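Local coordinates for RNA-binding protein HI_1333 (Haemophilus influenzae, PDB 1JO0) that probably binds RNA and belongs to the CRS1/YhbY (CRM) family of proteins, at residues E38-V49 against L82-I93. Numbering follows the deposited sequence.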
loop_
_atom_site.group_PDB
_atom_site.type_symbol
_atom_site.label_atom_id
_atom_site.label_comp_id
_atom_site.label_asym_id
_atom_site.label_seq_id
_atom_site.Cartn_x
_atom_site.Cartn_y
_atom_site.Cartn_z
ATOM N N GLU A 38 -3.443 -4.594 7.082
ATOM C CA GLU A 38 -2.410 -4.963 8.058
ATOM C C GLU A 38 -1.847 -6.358 7.821
ATOM O O GLU A 38 -0.660 -6.566 7.861
ATOM C CB GLU A 38 -3.001 -4.969 9.461
ATOM C CG GLU A 38 -2.960 -3.642 10.106
ATOM C CD GLU A 38 -1.553 -3.169 10.494
ATOM O OE1 GLU A 38 -1.383 -1.947 10.507
ATOM O OE2 GLU A 38 -0.640 -3.957 10.798
ATOM N N ASN A 39 -2.739 -7.311 7.574
ATOM C CA ASN A 39 -2.365 -8.682 7.330
ATOM C C ASN A 39 -1.438 -8.740 6.130
ATOM O O ASN A 39 -0.423 -9.420 6.086
ATOM C CB ASN A 39 -3.610 -9.529 7.138
ATOM C CG ASN A 39 -3.260 -10.985 6.895
ATOM O OD1 ASN A 39 -2.621 -11.655 7.709
ATOM N ND2 ASN A 39 -3.703 -11.492 5.760
ATOM N N ALA A 40 -1.826 -8.057 5.063
ATOM C CA ALA A 40 -1.079 -8.052 3.817
ATOM C C ALA A 40 0.296 -7.418 3.976
ATOM O O ALA A 40 1.310 -7.920 3.506
ATOM C CB ALA A 40 -1.914 -7.344 2.755
ATOM N N LEU A 41 0.389 -6.293 4.677
ATOM C CA LEU A 41 1.657 -5.689 5.002
ATOM C C LEU A 41 2.543 -6.643 5.777
ATOM O O LEU A 41 3.738 -6.776 5.505
ATOM C CB LEU A 41 1.514 -4.395 5.779
ATOM C CG LEU A 41 0.954 -3.196 5.015
ATOM C CD1 LEU A 41 0.608 -2.071 6.002
ATOM C CD2 LEU A 41 1.890 -2.677 3.946
ATOM N N ASN A 42 1.983 -7.311 6.765
ATOM C CA ASN A 42 2.729 -8.238 7.592
ATOM C C ASN A 42 3.348 -9.367 6.786
ATOM O O ASN A 42 4.532 -9.660 6.985
ATOM C CB ASN A 42 1.848 -8.836 8.679
ATOM C CG ASN A 42 1.699 -7.853 9.829
ATOM O OD1 ASN A 42 2.484 -6.913 9.964
ATOM N ND2 ASN A 42 0.659 -8.188 10.562
ATOM N N HIS A 43 2.530 -9.986 5.910
ATOM C CA HIS A 43 3.064 -11.117 5.158
ATOM C C HIS A 43 3.918 -10.685 3.979
ATOM O O HIS A 43 4.906 -11.351 3.666
ATOM C CB HIS A 43 1.940 -12.019 4.650
ATOM C CG HIS A 43 1.292 -12.747 5.802
ATOM N ND1 HIS A 43 1.956 -13.699 6.503
ATOM C CD2 HIS A 43 0.094 -12.574 6.394
ATOM C CE1 HIS A 43 1.183 -14.151 7.467
ATOM N NE2 HIS A 43 0.032 -13.482 7.427
ATOM N N HIS A 44 3.525 -9.591 3.295
ATOM C CA HIS A 44 4.129 -9.304 2.005
ATOM C C HIS A 44 5.093 -8.114 1.985
ATOM O O HIS A 44 5.904 -8.066 1.044
ATOM C CB HIS A 44 3.039 -9.004 0.957
ATOM C CG HIS A 44 2.135 -10.178 0.791
ATOM N ND1 HIS A 44 2.563 -11.342 0.205
ATOM C CD2 HIS A 44 0.833 -10.339 1.111
ATOM C CE1 HIS A 44 1.550 -12.212 0.165
ATOM N NE2 HIS A 44 0.490 -11.616 0.705
ATOM N N GLU A 45 4.968 -7.196 2.915
ATOM C CA GLU A 45 5.744 -5.944 3.022
ATOM C C GLU A 45 5.328 -4.959 1.932
ATOM O O GLU A 45 4.935 -3.822 2.261
ATOM C CB GLU A 45 7.266 -6.197 2.965
ATOM C CG GLU A 45 7.779 -6.995 4.139
ATOM C CD GLU A 45 9.295 -7.147 4.016
ATOM O OE1 GLU A 45 9.752 -7.694 3.001
ATOM O OE2 GLU A 45 10.038 -6.700 4.919
ATOM N N LEU A 46 5.413 -5.330 0.675
ATOM C CA LEU A 46 5.020 -4.546 -0.508
ATOM C C LEU A 46 3.671 -5.028 -0.982
ATOM O O LEU A 46 3.537 -6.214 -1.281
ATOM C CB LEU A 46 6.017 -4.708 -1.631
ATOM C CG LEU A 46 5.733 -3.951 -2.933
ATOM C CD1 LEU A 46 5.719 -2.445 -2.705
ATOM C CD2 LEU A 46 6.743 -4.344 -3.976
ATOM N N ILE A 47 2.692 -4.131 -1.024
ATOM C CA ILE A 47 1.328 -4.508 -1.390
ATOM C C ILE A 47 0.714 -3.493 -2.365
ATOM O O ILE A 47 1.072 -2.304 -2.360
ATOM C CB ILE A 47 0.406 -4.673 -0.152
ATOM C CG1 ILE A 47 0.107 -3.344 0.546
ATOM C CG2 ILE A 47 0.998 -5.721 0.798
ATOM C CD1 ILE A 47 -0.967 -3.490 1.604
ATOM N N LYS A 48 -0.260 -4.005 -3.089
ATOM C CA LYS A 48 -1.163 -3.188 -3.911
ATOM C C LYS A 48 -2.580 -3.299 -3.366
ATOM O O LYS A 48 -3.079 -4.368 -3.130
ATOM C CB LYS A 48 -1.164 -3.707 -5.319
ATOM C CG LYS A 48 -0.121 -3.172 -6.229
ATOM C CD LYS A 48 -0.427 -3.653 -7.673
ATOM C CE LYS A 48 0.629 -3.126 -8.550
ATOM N NZ LYS A 48 0.559 -3.784 -9.861
ATOM N N VAL A 49 -3.202 -2.131 -3.185
ATOM C CA VAL A 49 -4.561 -2.016 -2.675
ATOM C C VAL A 49 -5.365 -1.349 -3.788
ATOM O O VAL A 49 -4.996 -0.284 -4.303
ATOM C CB VAL A 49 -4.637 -1.158 -1.393
ATOM C CG1 VAL A 49 -6.070 -0.991 -0.921
ATOM C CG2 VAL A 49 -3.765 -1.763 -0.312
ATOM N N LEU A 82 -3.196 1.766 -5.163
ATOM C CA LEU A 82 -2.263 2.276 -4.175
ATOM C C LEU A 82 -1.186 1.236 -3.891
ATOM O O LEU A 82 -1.523 0.141 -3.464
ATOM C CB LEU A 82 -2.946 2.534 -2.841
ATOM C CG LEU A 82 -4.215 3.392 -2.799
ATOM C CD1 LEU A 82 -4.653 3.547 -1.352
ATOM C CD2 LEU A 82 -3.971 4.705 -3.501
ATOM N N VAL A 83 0.070 1.592 -4.062
ATOM C CA VAL A 83 1.169 0.697 -3.746
ATOM C C VAL A 83 1.788 1.177 -2.430
ATOM O O VAL A 83 2.128 2.375 -2.307
ATOM C CB VAL A 83 2.221 0.706 -4.858
ATOM C CG1 VAL A 83 3.316 -0.303 -4.500
ATOM C CG2 VAL A 83 1.624 0.397 -6.248
ATOM N N LEU A 84 1.894 0.290 -1.465
ATOM C CA LEU A 84 2.309 0.613 -0.104
ATOM C C LEU A 84 3.432 -0.322 0.345
ATOM O O LEU A 84 3.470 -1.474 -0.123
ATOM C CB LEU A 84 1.157 0.498 0.861
ATOM C CG LEU A 84 -0.071 1.350 0.615
ATOM C CD1 LEU A 84 -1.271 0.805 1.362
ATOM C CD2 LEU A 84 0.228 2.757 1.051
ATOM N N TYR A 85 4.262 0.131 1.255
ATOM C CA TYR A 85 5.341 -0.699 1.777
ATOM C C TYR A 85 5.559 -0.473 3.254
ATOM O O TYR A 85 5.629 0.681 3.689
ATOM C CB TYR A 85 6.647 -0.452 1.024
ATOM C CG TYR A 85 7.854 -1.143 1.606
ATOM C CD1 TYR A 85 8.144 -2.479 1.312
ATOM C CD2 TYR A 85 8.746 -0.488 2.451
ATOM C CE1 TYR A 85 9.265 -3.094 1.860
ATOM C CE2 TYR A 85 9.853 -1.098 2.982
ATOM C CZ TYR A 85 10.118 -2.401 2.688
ATOM O OH TYR A 85 11.226 -3.014 3.207
ATOM N N ARG A 86 5.713 -1.561 4.012
ATOM C CA ARG A 86 6.166 -1.422 5.390
ATOM C C ARG A 86 7.157 -2.559 5.695
ATOM O O ARG A 86 6.802 -3.705 5.373
ATOM C CB ARG A 86 5.013 -1.495 6.362
ATOM C CG ARG A 86 5.360 -1.123 7.789
ATOM C CD ARG A 86 4.142 -1.148 8.675
ATOM N NE ARG A 86 3.612 -2.474 8.912
ATOM C CZ ARG A 86 2.402 -2.752 9.377
ATOM N NH1 ARG A 86 1.517 -1.789 9.642
ATOM N NH2 ARG A 86 2.088 -4.034 9.555
ATOM N N PRO A 87 8.311 -2.277 6.258
ATOM C CA PRO A 87 9.272 -3.353 6.499
ATOM C C PRO A 87 8.809 -4.274 7.619
ATOM O O PRO A 87 8.148 -3.849 8.551
ATOM C CB PRO A 87 10.546 -2.588 6.876
ATOM C CG PRO A 87 10.039 -1.319 7.490
ATOM C CD PRO A 87 8.809 -0.970 6.699
ATOM N N SER A 88 9.239 -5.538 7.489
ATOM C CA SER A 88 8.987 -6.632 8.408
ATOM C C SER A 88 10.200 -6.861 9.287
ATOM O O SER A 88 11.319 -6.608 8.876
ATOM C CB SER A 88 8.713 -7.954 7.613
ATOM O OG SER A 88 8.517 -9.036 8.443
ATOM N N GLU A 89 9.995 -7.416 10.451
ATOM C CA GLU A 89 11.055 -7.899 11.307
ATOM C C GLU A 89 11.762 -9.083 10.689
ATOM O O GLU A 89 12.906 -9.313 11.095
ATOM C CB GLU A 89 10.545 -8.295 12.715
ATOM C CG GLU A 89 9.834 -7.120 13.348
ATOM C CD GLU A 89 9.540 -7.263 14.816
ATOM O OE1 GLU A 89 9.443 -6.226 15.516
ATOM O OE2 GLU A 89 9.414 -8.443 15.218
ATOM N N GLU A 90 11.130 -9.758 9.750
ATOM C CA GLU A 90 11.860 -10.808 9.041
ATOM C C GLU A 90 11.723 -10.404 7.565
ATOM O O GLU A 90 10.784 -10.804 6.901
ATOM C CB GLU A 90 11.413 -12.255 9.273
ATOM C CG GLU A 90 12.431 -13.288 8.818
ATOM C CD GLU A 90 12.173 -14.730 9.156
ATOM O OE1 GLU A 90 11.070 -15.252 8.842
ATOM O OE2 GLU A 90 13.062 -15.419 9.737
ATOM N N ALA A 91 12.603 -9.563 7.087
ATOM C CA ALA A 91 12.562 -9.061 5.724
ATOM C C ALA A 91 12.384 -10.188 4.724
ATOM O O ALA A 91 13.131 -11.144 4.689
ATOM C CB ALA A 91 13.788 -8.282 5.299
ATOM N N LYS A 92 11.364 -10.058 3.903
ATOM C CA LYS A 92 11.070 -10.965 2.797
ATOM C C LYS A 92 11.697 -10.397 1.524
ATOM O O LYS A 92 12.250 -11.154 0.720
ATOM C CB LYS A 92 9.573 -11.239 2.637
ATOM C CG LYS A 92 8.910 -11.976 3.795
ATOM C CD LYS A 92 8.210 -10.953 4.673
ATOM C CE LYS A 92 7.331 -11.533 5.736
ATOM N NZ LYS A 92 6.340 -12.565 5.367
ATOM N N ILE A 93 11.612 -9.096 1.330
ATOM C CA ILE A 93 12.109 -8.430 0.143
ATOM C C ILE A 93 13.401 -7.707 0.500
ATOM O O ILE A 93 13.476 -6.968 1.469
ATOM C CB ILE A 93 11.058 -7.444 -0.403
ATOM C CG1 ILE A 93 9.789 -8.151 -0.878
ATOM C CG2 ILE A 93 11.659 -6.554 -1.482
ATOM C CD1 ILE A 93 8.643 -7.203 -1.166
HETATM O O HOH W 1 5.860 -5.845 6.948
HETATM O O HOH W 2 5.203 -4.933 9.479
HETATM O O HOH W 3 5.802 -12.378 8.648
HETATM O O HOH W 4 5.950 -9.342 9.325
HETATM O O HOH W 5 4.617 -14.090 7.083
HETATM O O HOH W 6 11.868 -5.502 3.053
#
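Glu45, the first residue beyond helix 31-44 to leave helical angles (phi 72°), extends its carboxylate into the loop 86-93, where three backbone N-H groups hold it. Glu45 OE2 takes Ser88 N on its anti lone pair at 2.9 Å. Glu45 OE1 accepts twice: Ile93 N lies nearly in line with the C-O bond, while Lys92 N comes from above the carboxylate plane. Contacts at both oxygens should fix the group's rotation, and its buried charge is probably stabilised by these donors. The backbone bond from Arg86 N to Glu45 O links the same residue to the first residue after strand 82-85.

In Arg86 a bend at chi3 (69°) brings the guanidinium to Glu38 and across Leu41. It grips Glu38 end-on, Arg86 NH1 to Glu38 OE1 and Arg86 NH2 to Glu38 OE2, both 3.0 Å. Leu41 CD1 sits over one guanidinium face, toward the rim, and Thr70 O accepts a hydrogen bond from Arg86 NH1.

Strands 46-49 and 82-85 run antiparallel (154°), central in the four-stranded mixed sheet of this alpha/beta CRM fold; Leu46 and Val83 face helix 5-15, whereas Leu82 and Leu84 pack on helix 56-70.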